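Local coordinates for protein 6-phosphogluconolactonase (Trypanosoma cruzi, PDB 6VYE) that probably hydrolyses 6-phosphoglucono-delta-lactone to 6-phosphogluconate, the second step of the oxidative pentose phosphate pathway, at residues C29-E34 with K254-F259; V33-A38 with H219-A224; D162-G167 with I212-A217; L77-G82 with R105-D110. All coordinates share one frame; numbering follows the deposited sequence.

Contact 1: C29-E34 with K254-F259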
loop_
_atom_site.group_PDB
_atom_site.type_symbol
_atom_site.label_atom_id
_atom_site.label_comp_id
_atom_site.label_asym_id
_atom_site.label_seq_id
_atom_site.Cartn_x
_atom_site.Cartn_y
_atom_site.Cartn_z
ATOM N N CYS A 29 10.741 -5.819 6.416
ATOM C CA CYS A 29 10.449 -6.422 7.728
ATOM C C CYS A 29 11.168 -5.658 8.847
ATOM O O CYS A 29 10.498 -5.298 9.857
ATOM C CB CYS A 29 10.867 -7.884 7.705
ATOM S SG CYS A 29 10.401 -8.733 9.229
ATOM N N LYS A 30 12.445 -5.330 8.666
ATOM C CA LYS A 30 13.261 -4.620 9.691
ATOM C C LYS A 30 12.644 -3.233 9.924
ATOM O O LYS A 30 12.458 -2.824 11.097
ATOM C CB LYS A 30 14.724 -4.490 9.248
ATOM C CG LYS A 30 15.656 -3.817 10.250
ATOM C CD LYS A 30 17.126 -3.885 9.880
ATOM C CE LYS A 30 18.045 -3.324 10.951
ATOM N NZ LYS A 30 19.468 -3.284 10.522
ATOM N N LYS A 31 12.340 -2.531 8.833
ATOM C CA LYS A 31 11.720 -1.183 8.886
ATOM C C LYS A 31 10.392 -1.275 9.662
ATOM O O LYS A 31 10.202 -0.452 10.556
ATOM C CB LYS A 31 11.520 -0.618 7.474
ATOM C CG LYS A 31 11.043 0.832 7.442
ATOM C CD LYS A 31 11.841 1.723 8.373
ATOM C CE LYS A 31 12.081 3.112 7.849
ATOM N NZ LYS A 31 12.926 3.870 8.797
ATOM N N ILE A 32 9.491 -2.193 9.282
ATOM C CA ILE A 32 8.170 -2.325 9.963
ATOM C C ILE A 32 8.364 -2.574 11.463
ATOM O O ILE A 32 7.742 -1.860 12.273
ATOM C CB ILE A 32 7.275 -3.390 9.298
ATOM C CG1 ILE A 32 6.805 -2.953 7.913
ATOM C CG2 ILE A 32 6.088 -3.741 10.188
ATOM C CD1 ILE A 32 6.458 -4.118 7.008
ATOM N N VAL A 33 9.235 -3.492 11.832
ATOM C CA VAL A 33 9.511 -3.841 13.259
ATOM C C VAL A 33 10.090 -2.622 13.975
ATOM O O VAL A 33 9.626 -2.355 15.070
ATOM C CB VAL A 33 10.389 -5.095 13.393
ATOM C CG1 VAL A 33 10.874 -5.329 14.823
ATOM C CG2 VAL A 33 9.643 -6.319 12.889
ATOM N N GLU A 34 11.020 -1.895 13.370
ATOM C CA GLU A 34 11.590 -0.649 13.936
ATOM C C GLU A 34 10.472 0.356 14.220
ATOM O O GLU A 34 10.531 1.005 15.287
ATOM C CB GLU A 34 12.557 0.026 12.954
ATOM C CG GLU A 34 13.988 -0.436 13.091
ATOM C CD GLU A 34 14.905 -0.053 11.939
ATOM O OE1 GLU A 34 14.469 0.721 11.020
ATOM O OE2 GLU A 34 16.041 -0.559 11.940
ATOM N N LYS A 254 3.552 13.446 3.600
ATOM C CA LYS A 254 3.786 14.322 4.783
ATOM C C LYS A 254 4.603 13.567 5.822
ATOM O O LYS A 254 5.278 14.242 6.589
ATOM C CB LYS A 254 2.501 14.829 5.438
ATOM C CG LYS A 254 1.649 15.738 4.572
ATOM C CD LYS A 254 2.275 17.090 4.326
ATOM C CE LYS A 254 1.471 17.986 3.402
ATOM N NZ LYS A 254 0.022 17.976 3.731
ATOM N N GLY A 255 4.608 12.239 5.760
ATOM C CA GLY A 255 5.240 11.358 6.756
ATOM C C GLY A 255 6.666 10.981 6.391
ATOM O O GLY A 255 7.245 11.600 5.473
ATOM N N ASP A 256 7.159 9.931 7.040
ATOM C CA ASP A 256 8.513 9.361 6.857
ATOM C C ASP A 256 8.449 8.354 5.698
ATOM O O ASP A 256 7.795 7.292 5.876
ATOM C CB ASP A 256 9.019 8.752 8.175
ATOM C CG ASP A 256 10.032 7.631 7.992
ATOM O OD1 ASP A 256 9.699 6.465 8.329
ATOM O OD2 ASP A 256 11.107 7.900 7.438
ATOM N N VAL A 257 9.131 8.660 4.583
ATOM C CA VAL A 257 9.083 7.871 3.321
ATOM C C VAL A 257 10.368 7.077 3.172
ATOM O O VAL A 257 11.433 7.690 3.197
ATOM C CB VAL A 257 8.847 8.762 2.083
ATOM C CG1 VAL A 257 8.860 7.949 0.794
ATOM C CG2 VAL A 257 7.538 9.501 2.204
ATOM N N THR A 258 10.248 5.767 2.974
ATOM C CA THR A 258 11.385 4.847 2.697
ATOM C C THR A 258 11.124 4.139 1.379
ATOM O O THR A 258 10.064 3.539 1.267
ATOM C CB THR A 258 11.589 3.807 3.805
ATOM O OG1 THR A 258 11.605 4.518 5.042
ATOM C CG2 THR A 258 12.880 3.025 3.686
ATOM N N PHE A 259 12.049 4.280 0.421
ATOM C CA PHE A 259 12.105 3.500 -0.843
ATOM C C PHE A 259 13.147 2.391 -0.653
ATOM O O PHE A 259 14.315 2.677 -0.283
ATOM C CB PHE A 259 12.458 4.388 -2.046
ATOM C CG PHE A 259 11.377 5.310 -2.558
ATOM C CD1 PHE A 259 11.537 5.951 -3.775
ATOM C CD2 PHE A 259 10.253 5.609 -1.807
ATOM C CE1 PHE A 259 10.580 6.825 -4.256
ATOM C CE2 PHE A 259 9.275 6.458 -2.305
ATOM C CZ PHE A 259 9.433 7.060 -3.532
HETATM O O HOH W 1 12.953 5.867 6.907
#
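Lys31 of helix 24-38 reaches across to the start of strand 256-262 and lays its last methylene on Thr258, where CE lies 3.2 Å from OG1. The ammonium group goes past this hydroxyl: Lys31 NZ is 4.0 Å from Thr258 OG1 and 4.2 Å from Asp256 OD1, so neither pair is bonded directly. One water closes the gap. It accepts a bond from Lys31 NZ at 2.7 Å, donates one to Asp256 OD2 at 2.8 Å and is also hydrogen-bonded to Thr258 OG1 at 2.7 Å. The lysine chain reaches this place because CG leaves anti to the backbone N (chi1 -173°) and the chain then bends at chi2 and chi3. Its aliphatic part also rests on Ile221 of the neighbouring strand. Asp256 and Thr258, two apart on strand 256-262, turn their side chains to the same side of the sheet, the side that helix 24-38 packs on, while Val257 between them points away. The carboxylate is shared out: OD2 takes the water, and OD1 accepts a hydrogen bond from His219 ND1, which helps fix its rotation. The lysine and aspartate charges are therefore linked through a single water, an attraction probably weaker than a direct salt bridge but one that joins helix 24-38 to strand 256-262 at a partly buried site.

Contact 2: V33-A38 with H219-A224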
loop_
_atom_site.group_PDB
_atom_site.type_symbol
_atom_site.label_atom_id
_atom_site.label_comp_id
_atom_site.label_asym_id
_atom_site.label_seq_id
_atom_site.Cartn_x
_atom_site.Cartn_y
_atom_site.Cartn_z
ATOM N N VAL A 33 9.235 -3.492 11.832
ATOM C CA VAL A 33 9.511 -3.841 13.259
ATOM C C VAL A 33 10.090 -2.622 13.975
ATOM O O VAL A 33 9.626 -2.355 15.070
ATOM C CB VAL A 33 10.389 -5.095 13.393
ATOM C CG1 VAL A 33 10.874 -5.329 14.823
ATOM C CG2 VAL A 33 9.643 -6.319 12.889
ATOM N N GLU A 34 11.020 -1.895 13.370
ATOM C CA GLU A 34 11.590 -0.649 13.936
ATOM C C GLU A 34 10.472 0.356 14.220
ATOM O O GLU A 34 10.531 1.005 15.287
ATOM C CB GLU A 34 12.557 0.026 12.954
ATOM C CG GLU A 34 13.988 -0.436 13.091
ATOM C CD GLU A 34 14.905 -0.053 11.939
ATOM O OE1 GLU A 34 14.469 0.721 11.020
ATOM O OE2 GLU A 34 16.041 -0.559 11.940
ATOM N N ILE A 35 9.515 0.520 13.285
ATOM C CA ILE A 35 8.410 1.498 13.453
ATOM C C ILE A 35 7.554 1.008 14.635
ATOM O O ILE A 35 7.131 1.823 15.432
ATOM C CB ILE A 35 7.597 1.651 12.141
ATOM C CG1 ILE A 35 8.437 2.308 11.040
ATOM C CG2 ILE A 35 6.296 2.393 12.397
ATOM C CD1 ILE A 35 7.813 2.197 9.680
ATOM N N ILE A 36 7.312 -0.295 14.747
ATOM C CA ILE A 36 6.486 -0.861 15.857
ATOM C C ILE A 36 7.170 -0.511 17.181
ATOM O O ILE A 36 6.525 0.071 18.064
ATOM C CB ILE A 36 6.275 -2.373 15.701
ATOM C CG1 ILE A 36 5.385 -2.687 14.497
ATOM C CG2 ILE A 36 5.715 -2.960 17.004
ATOM C CD1 ILE A 36 5.336 -4.137 14.112
ATOM N N HIS A 37 8.458 -0.810 17.311
ATOM C CA HIS A 37 9.199 -0.642 18.592
ATOM C C HIS A 37 9.446 0.827 18.951
ATOM O O HIS A 37 9.739 1.093 20.144
ATOM C CB HIS A 37 10.489 -1.433 18.559
ATOM C CG HIS A 37 10.227 -2.896 18.561
ATOM N ND1 HIS A 37 9.183 -3.427 19.298
ATOM C CD2 HIS A 37 10.859 -3.929 17.963
ATOM C CE1 HIS A 37 9.169 -4.743 19.139
ATOM N NE2 HIS A 37 10.165 -5.071 18.289
ATOM N N ALA A 38 9.362 1.744 17.989
ATOM C CA ALA A 38 9.574 3.195 18.200
ATOM C C ALA A 38 8.328 3.780 18.849
ATOM O O ALA A 38 8.421 4.870 19.379
ATOM C CB ALA A 38 9.877 3.897 16.887
ATOM N N HIS A 219 4.032 6.706 8.156
ATOM C CA HIS A 219 5.139 6.008 7.460
ATOM C C HIS A 219 4.672 5.379 6.148
ATOM O O HIS A 219 3.643 4.632 6.143
ATOM C CB HIS A 219 5.765 4.944 8.336
ATOM C CG HIS A 219 6.169 5.475 9.654
ATOM N ND1 HIS A 219 7.451 5.952 9.891
ATOM C CD2 HIS A 219 5.469 5.621 10.804
ATOM C CE1 HIS A 219 7.531 6.357 11.138
ATOM N NE2 HIS A 219 6.332 6.135 11.735
ATOM N N VAL A 220 5.448 5.620 5.088
ATOM C CA VAL A 220 5.176 5.046 3.752
ATOM C C VAL A 220 6.433 4.279 3.337
ATOM O O VAL A 220 7.544 4.848 3.421
ATOM C CB VAL A 220 4.798 6.140 2.731
ATOM C CG1 VAL A 220 4.661 5.563 1.339
ATOM C CG2 VAL A 220 3.555 6.920 3.146
ATOM N N ILE A 221 6.267 3.032 2.928
ATOM C CA ILE A 221 7.381 2.123 2.513
ATOM C C ILE A 221 7.034 1.647 1.113
ATOM O O ILE A 221 5.977 0.950 0.968
ATOM C CB ILE A 221 7.560 0.936 3.486
ATOM C CG1 ILE A 221 7.786 1.415 4.923
ATOM C CG2 ILE A 221 8.676 0.007 3.009
ATOM C CD1 ILE A 221 7.682 0.314 5.967
ATOM N N LEU A 222 7.831 2.060 0.123
ATOM C CA LEU A 222 7.644 1.622 -1.276
ATOM C C LEU A 222 8.691 0.558 -1.577
ATOM O O LEU A 222 9.901 0.800 -1.335
ATOM C CB LEU A 222 7.759 2.805 -2.242
ATOM C CG LEU A 222 7.596 2.456 -3.723
ATOM C CD1 LEU A 222 6.144 2.201 -4.071
ATOM C CD2 LEU A 222 8.130 3.568 -4.585
ATOM N N LEU A 223 8.233 -0.568 -2.118
ATOM C CA LEU A 223 9.076 -1.681 -2.614
ATOM C C LEU A 223 9.114 -1.588 -4.143
ATOM O O LEU A 223 8.045 -1.520 -4.766
ATOM C CB LEU A 223 8.452 -2.987 -2.129
ATOM C CG LEU A 223 8.394 -3.149 -0.616
ATOM C CD1 LEU A 223 8.142 -4.588 -0.215
ATOM C CD2 LEU A 223 9.707 -2.681 -0.012
ATOM N N ALA A 224 10.300 -1.483 -4.739
ATOM C CA ALA A 224 10.422 -1.428 -6.213
ATOM C C ALA A 224 11.672 -2.186 -6.687
ATOM O O ALA A 224 12.774 -1.950 -6.155
ATOM C CB ALA A 224 10.421 0.013 -6.654
#
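Ile35 meets His219 because its chi1 of -67° puts CG1 beside the backbone N and CG2 anti to it, spreading both branches toward the strand, while chi1 of -53° on His219, with CG beside the backbone N, brings the face of the imidazole ring against them. The pair belongs to a Rossmann-like alpha/beta fold, in which helix 24-38 packs on one side of a mainly parallel sheet and strand 219-224 lies between strands 256-262 and 163-167. The isoleucine spreads over one face of the ring, whose ND1 is bonded to Asp256: CG2 sits near CD2 and NE2, CG1 near ND1, and CD1 lies 3.7 Å from His219 CG. The two side chains run past each other in opposite directions. Beyond the ring, Ile35 CD1 continues to Ile221 CD1 at 4.2 Å, the next residue on this side of the strand, and Ile35 also touches Ile163 of the adjoining strand. Val220 points away, to the other side of the sheet. The resulting CH-pi contact has Ile35 CG2 3.9 Å from the centroid of the His219 ring, 23° off its normal.

Contact 3: D162-G167 with I212-A217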
loop_
_atom_site.group_PDB
_atom_site.type_symbol
_atom_site.label_atom_id
_atom_site.label_comp_id
_atom_site.label_asym_id
_atom_site.label_seq_id
_atom_site.Cartn_x
_atom_site.Cartn_y
_atom_site.Cartn_z
ATOM N N ASP A 162 -0.649 4.504 10.382
ATOM C CA ASP A 162 0.728 4.451 10.908
ATOM C C ASP A 162 1.675 4.003 9.775
ATOM O O ASP A 162 2.708 4.654 9.593
ATOM C CB ASP A 162 0.797 3.496 12.104
ATOM C CG ASP A 162 0.058 4.022 13.306
ATOM O OD1 ASP A 162 0.399 5.170 13.756
ATOM O OD2 ASP A 162 -0.898 3.341 13.732
ATOM N N ILE A 163 1.342 2.922 9.052
ATOM C CA ILE A 163 2.229 2.387 7.992
ATOM C C ILE A 163 1.405 2.197 6.725
ATOM O O ILE A 163 0.310 1.605 6.797
ATOM C CB ILE A 163 2.953 1.107 8.436
ATOM C CG1 ILE A 163 3.610 1.265 9.810
ATOM C CG2 ILE A 163 3.939 0.683 7.364
ATOM C CD1 ILE A 163 4.350 0.065 10.304
ATOM N N VAL A 164 1.928 2.666 5.588
ATOM C CA VAL A 164 1.371 2.237 4.287
ATOM C C VAL A 164 2.481 1.553 3.492
ATOM O O VAL A 164 3.517 2.179 3.237
ATOM C CB VAL A 164 0.743 3.408 3.529
ATOM C CG1 VAL A 164 0.366 2.968 2.117
ATOM C CG2 VAL A 164 -0.461 3.954 4.280
ATOM N N LEU A 165 2.264 0.292 3.144
ATOM C CA LEU A 165 3.175 -0.494 2.278
ATOM C C LEU A 165 2.731 -0.428 0.823
ATOM O O LEU A 165 1.600 -0.798 0.534
ATOM C CB LEU A 165 3.096 -1.939 2.735
ATOM C CG LEU A 165 4.115 -2.370 3.755
ATOM C CD1 LEU A 165 3.696 -3.750 4.252
ATOM C CD2 LEU A 165 5.505 -2.407 3.100
ATOM N N LEU A 166 3.626 -0.066 -0.078
ATOM C CA LEU A 166 3.264 0.082 -1.500
ATOM C C LEU A 166 4.235 -0.699 -2.394
ATOM O O LEU A 166 5.410 -0.887 -1.999
ATOM C CB LEU A 166 3.295 1.574 -1.824
ATOM C CG LEU A 166 2.289 2.442 -1.074
ATOM C CD1 LEU A 166 2.493 3.883 -1.447
ATOM C CD2 LEU A 166 0.851 2.030 -1.343
ATOM N N GLY A 167 3.773 -1.140 -3.552
ATOM C CA GLY A 167 4.669 -1.691 -4.596
ATOM C C GLY A 167 4.580 -0.822 -5.836
ATOM O O GLY A 167 3.528 -0.216 -6.000
ATOM N N ILE A 212 -4.604 11.077 -1.113
ATOM C CA ILE A 212 -4.693 11.932 0.113
ATOM C C ILE A 212 -4.453 11.048 1.358
ATOM O O ILE A 212 -3.810 11.508 2.281
ATOM C CB ILE A 212 -5.996 12.749 0.189
ATOM C CG1 ILE A 212 -5.960 13.791 1.310
ATOM C CG2 ILE A 212 -7.221 11.869 0.321
ATOM C CD1 ILE A 212 -4.762 14.764 1.230
ATOM N N THR A 213 -4.896 9.805 1.350
ATOM C CA THR A 213 -4.700 8.868 2.476
ATOM C C THR A 213 -3.227 8.517 2.631
ATOM O O THR A 213 -2.792 8.521 3.750
ATOM C CB THR A 213 -5.504 7.574 2.344
ATOM O OG1 THR A 213 -6.878 7.926 2.231
ATOM C CG2 THR A 213 -5.314 6.692 3.558
ATOM N N ILE A 214 -2.534 8.182 1.535
ATOM C CA ILE A 214 -1.099 7.810 1.543
ATOM C C ILE A 214 -0.277 9.044 1.947
ATOM O O ILE A 214 0.691 8.932 2.768
ATOM C CB ILE A 214 -0.679 7.222 0.176
ATOM C CG1 ILE A 214 -1.417 5.912 -0.081
ATOM C CG2 ILE A 214 0.835 7.050 0.088
ATOM C CD1 ILE A 214 -1.345 5.426 -1.500
ATOM N N ILE A 215 -0.637 10.190 1.400
ATOM C CA ILE A 215 0.073 11.478 1.646
ATOM C C ILE A 215 0.074 11.814 3.148
ATOM O O ILE A 215 1.056 12.398 3.605
ATOM C CB ILE A 215 -0.536 12.585 0.766
ATOM C CG1 ILE A 215 -0.009 12.449 -0.670
ATOM C CG2 ILE A 215 -0.249 13.966 1.338
ATOM C CD1 ILE A 215 -0.808 13.217 -1.710
ATOM N N HIS A 216 -0.952 11.411 3.894
ATOM C CA HIS A 216 -1.075 11.697 5.347
ATOM C C HIS A 216 -0.684 10.525 6.260
ATOM O O HIS A 216 -0.878 10.684 7.485
ATOM C CB HIS A 216 -2.481 12.218 5.618
ATOM C CG HIS A 216 -2.558 13.644 5.224
ATOM N ND1 HIS A 216 -2.972 14.046 3.953
ATOM C CD2 HIS A 216 -2.191 14.757 5.887
ATOM C CE1 HIS A 216 -2.892 15.352 3.889
ATOM N NE2 HIS A 216 -2.424 15.807 5.055
ATOM N N ALA A 217 -0.195 9.393 5.727
ATOM C CA ALA A 217 0.242 8.234 6.548
ATOM C C ALA A 217 1.484 8.702 7.292
ATOM O O ALA A 217 2.235 9.460 6.701
ATOM C CB ALA A 217 0.573 7.022 5.700
#
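Val164 faces the end of helix 211-215 and divides its two methyls between two partners. From CB, pointed at the helix, the branch CG1 runs anti to the backbone N (chi1 172°) and comes 4.1 Å from Ile214 CG1, the two side chains crossing at about a right angle. The other tip, Val164 CG2, presses on the methyl of Ala217, 3.5 Å from its CB, a close fit of two small groups just past the last helical turn. Two residues farther along the strand, Leu166 carries the packing on. Its CD1 lies 3.9 Å from Ile214 CG2, and its CD2 is 4.0 Å from Ile214 CD1, so leucine and isoleucine meet tip to tip. Ile214 thus bridges both inward-facing strand residues, with CG1 on the valine and its two methyls on the leucine. Leu165, between them, turns to the opposite side of the sheet, where it touches Ile32 of helix 24-38. At the C-terminal end of the helix, His216 ND1 donates to Ile212 O at 3.2 Å, with the oxygen lying in the imidazole plane. All four touching residues are buried. This is the apolar layer between helix and sheet of a three-layer alpha/beta domain, with strand 163-167 central in the sheet and helix 211-215 on the face away from helix 24-38.

Contact 4: L77-G82 with R105-D110. Unlike the reference sequence in segment 105-110: Arg105 (reference His).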
loop_
_atom_site.group_PDB
_atom_site.type_symbol
_atom_site.label_atom_id
_atom_site.label_comp_id
_atom_site.label_asym_id
_atom_site.label_seq_id
_atom_site.Cartn_x
_atom_site.Cartn_y
_atom_site.Cartn_z
ATOM N N LEU A 77 -0.013 -4.876 15.479
ATOM C CA LEU A 77 -0.489 -4.368 14.163
ATOM C C LEU A 77 -1.964 -4.711 13.949
ATOM O O LEU A 77 -2.411 -5.840 14.265
ATOM C CB LEU A 77 0.352 -4.945 13.006
ATOM C CG LEU A 77 1.761 -4.363 12.828
ATOM C CD1 LEU A 77 2.500 -5.014 11.666
ATOM C CD2 LEU A 77 1.770 -2.861 12.654
ATOM N N ARG A 78 -2.656 -3.770 13.319
ATOM C CA ARG A 78 -4.013 -3.946 12.770
ATOM C C ARG A 78 -3.865 -3.828 11.253
ATOM O O ARG A 78 -3.381 -2.794 10.746
ATOM C CB ARG A 78 -4.972 -2.937 13.404
ATOM C CG ARG A 78 -6.427 -3.296 13.207
ATOM C CD ARG A 78 -7.322 -2.110 13.595
ATOM N NE ARG A 78 -7.274 -1.840 15.039
ATOM C CZ ARG A 78 -7.905 -2.551 15.977
ATOM N NH1 ARG A 78 -8.631 -3.617 15.676
ATOM N NH2 ARG A 78 -7.778 -2.225 17.240
ATOM N N PHE A 79 -4.164 -4.936 10.591
ATOM C CA PHE A 79 -3.887 -5.171 9.165
ATOM C C PHE A 79 -5.107 -4.736 8.350
ATOM O O PHE A 79 -6.186 -5.354 8.472
ATOM C CB PHE A 79 -3.523 -6.643 8.947
ATOM C CG PHE A 79 -2.236 -7.082 9.610
ATOM C CD1 PHE A 79 -1.026 -6.895 8.967
ATOM C CD2 PHE A 79 -2.251 -7.725 10.843
ATOM C CE1 PHE A 79 0.163 -7.283 9.564
ATOM C CE2 PHE A 79 -1.063 -8.122 11.446
ATOM C CZ PHE A 79 0.132 -7.956 10.768
ATOM N N PHE A 80 -4.893 -3.740 7.508
ATOM C CA PHE A 80 -5.833 -3.233 6.475
ATOM C C PHE A 80 -5.213 -3.502 5.106
ATOM O O PHE A 80 -4.082 -3.933 5.047
ATOM C CB PHE A 80 -6.040 -1.736 6.665
ATOM C CG PHE A 80 -6.709 -1.336 7.958
ATOM C CD1 PHE A 80 -5.988 -1.243 9.142
ATOM C CD2 PHE A 80 -8.056 -1.010 7.989
ATOM C CE1 PHE A 80 -6.598 -0.865 10.334
ATOM C CE2 PHE A 80 -8.674 -0.662 9.187
ATOM C CZ PHE A 80 -7.945 -0.604 10.361
ATOM N N PHE A 81 -5.941 -3.231 4.040
ATOM C CA PHE A 81 -5.462 -3.430 2.652
ATOM C C PHE A 81 -5.453 -2.087 1.946
ATOM O O PHE A 81 -6.449 -1.355 2.064
ATOM C CB PHE A 81 -6.309 -4.490 1.957
ATOM C CG PHE A 81 -6.089 -5.845 2.563
ATOM C CD1 PHE A 81 -5.121 -6.694 2.050
ATOM C CD2 PHE A 81 -6.757 -6.199 3.724
ATOM C CE1 PHE A 81 -4.892 -7.925 2.642
ATOM C CE2 PHE A 81 -6.486 -7.412 4.344
ATOM C CZ PHE A 81 -5.569 -8.280 3.783
ATOM N N GLY A 82 -4.323 -1.779 1.310
ATOM C CA GLY A 82 -4.180 -0.574 0.479
ATOM C C GLY A 82 -5.041 -0.697 -0.759
ATOM O O GLY A 82 -5.441 0.303 -1.288
ATOM N N ARG A 105 -3.734 -15.830 8.965
ATOM C CA ARG A 105 -4.446 -17.018 9.507
ATOM C C ARG A 105 -4.125 -17.154 11.009
ATOM O O ARG A 105 -4.963 -17.642 11.729
ATOM C CB ARG A 105 -4.074 -18.285 8.719
ATOM C CG ARG A 105 -2.595 -18.647 8.699
ATOM C CD ARG A 105 -2.298 -19.790 7.722
ATOM N NE ARG A 105 -0.874 -19.869 7.382
ATOM C CZ ARG A 105 0.054 -20.489 8.113
ATOM N NH1 ARG A 105 -0.285 -21.154 9.201
ATOM N NH2 ARG A 105 1.316 -20.474 7.740
ATOM N N ASP A 106 -2.978 -16.655 11.473
ATOM C CA ASP A 106 -2.563 -16.755 12.892
ATOM C C ASP A 106 -2.667 -15.413 13.645
ATOM O O ASP A 106 -2.086 -15.329 14.737
ATOM C CB ASP A 106 -1.135 -17.272 12.947
ATOM C CG ASP A 106 -1.072 -18.768 12.681
ATOM O OD1 ASP A 106 -0.198 -19.214 11.914
ATOM O OD2 ASP A 106 -1.922 -19.460 13.214
ATOM N N ILE A 107 -3.347 -14.394 13.105
ATOM C CA ILE A 107 -3.516 -13.060 13.763
ATOM C C ILE A 107 -4.908 -12.984 14.381
ATOM O O ILE A 107 -5.878 -13.404 13.775
ATOM C CB ILE A 107 -3.270 -11.922 12.744
ATOM C CG1 ILE A 107 -1.858 -12.015 12.184
ATOM C CG2 ILE A 107 -3.560 -10.537 13.332
ATOM C CD1 ILE A 107 -0.758 -12.020 13.233
ATOM N N PRO A 108 -5.065 -12.450 15.609
ATOM C CA PRO A 108 -6.399 -12.253 16.189
ATOM C C PRO A 108 -7.349 -11.523 15.225
ATOM O O PRO A 108 -6.892 -10.655 14.458
ATOM C CB PRO A 108 -6.126 -11.419 17.439
ATOM C CG PRO A 108 -4.699 -11.791 17.823
ATOM C CD PRO A 108 -3.978 -12.042 16.516
ATOM N N GLU A 109 -8.611 -11.949 15.203
ATOM C CA GLU A 109 -9.590 -11.611 14.133
ATOM C C GLU A 109 -9.868 -10.106 14.145
ATOM O O GLU A 109 -9.999 -9.512 13.048
ATOM C CB GLU A 109 -10.883 -12.423 14.251
ATOM C CG GLU A 109 -11.716 -12.106 15.480
ATOM C CD GLU A 109 -13.077 -12.784 15.471
ATOM O OE1 GLU A 109 -14.091 -12.073 15.555
ATOM O OE2 GLU A 109 -13.114 -14.022 15.311
ATOM N N ASP A 110 -9.909 -9.489 15.319
ATOM C CA ASP A 110 -10.164 -8.033 15.439
ATOM C C ASP A 110 -9.015 -7.256 14.785
ATOM O O ASP A 110 -9.234 -6.084 14.475
ATOM C CB ASP A 110 -10.423 -7.611 16.888
ATOM C CG ASP A 110 -9.190 -7.583 17.783
ATOM O OD1 ASP A 110 -8.533 -8.635 17.950
ATOM O OD2 ASP A 110 -8.889 -6.501 18.304
#
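Arg78 and Phe79, neighbours on strand 77-85, reach the loop 105-110 by different means, one polar and one apolar. Leu77, just before them, backs the apolar part: its CB lies over one face of the Phe79 ring, 3.7 Å above the plane. Arg78 leaves extended, with CG anti to the backbone N (chi1 -163°), and bends only at chi3, which brings the guanidinium to Asp110. NH1 lies 2.8 Å from the backbone oxygen Asp110 O, which sits at the edge of the guanidinium near its plane. The carboxylate is farther off, Arg78 NH1 to Asp110 OD2 measuring 3.9 Å, a long salt bridge; OD2 also pairs with Arg75, and two arginines near the carboxylate would probably favour its ionised form. Phe79 sends its ring the other way, into the interior. Its CE2 meets Ile107 CG2 at 4.0 Å and Ile107 CG1 equally closely, the side chains nearly perpendicular and the isoleucine approaching the ring obliquely. Leu103 and Leu104 of helix 95-104 and Ile48 and Leu50 of the next strand also touch it. Backbone bonds from Phe79 to Leu111 and Val113 follow just beyond residues 105-110, in the same loop. A buried apolar contact and a looser polar one thus join strand 77-85 of the alpha/beta domain to the loop that follows helix 95-104 and runs back beside it.

Overall arrangement
All four contacts fasten pieces to one mixed eight-stranded sheet. Contacts 1 and 2 are neighbours, their centres about 2 Å apart: both start from helix 24-38, share Val33 and Glu34, and end on the adjacent strands 256-262 and 219-224. Contact 3, centred about 11 Å from each, uses strand 163-167, next to 219-224, and packs helix 211-215 on the opposite face. Contact 4 lies farther across the sheet, two strands from 163-167 and about 17 Å from contact 3 between centres, yet Leu77 still touches Ile32 and Ile36 of helix 24-38. Along the chain, contact 4 closes before contact 3 opens, and both nest within the long loops closed by contacts 1 and 2, which join early and late parts of the chain into one domain.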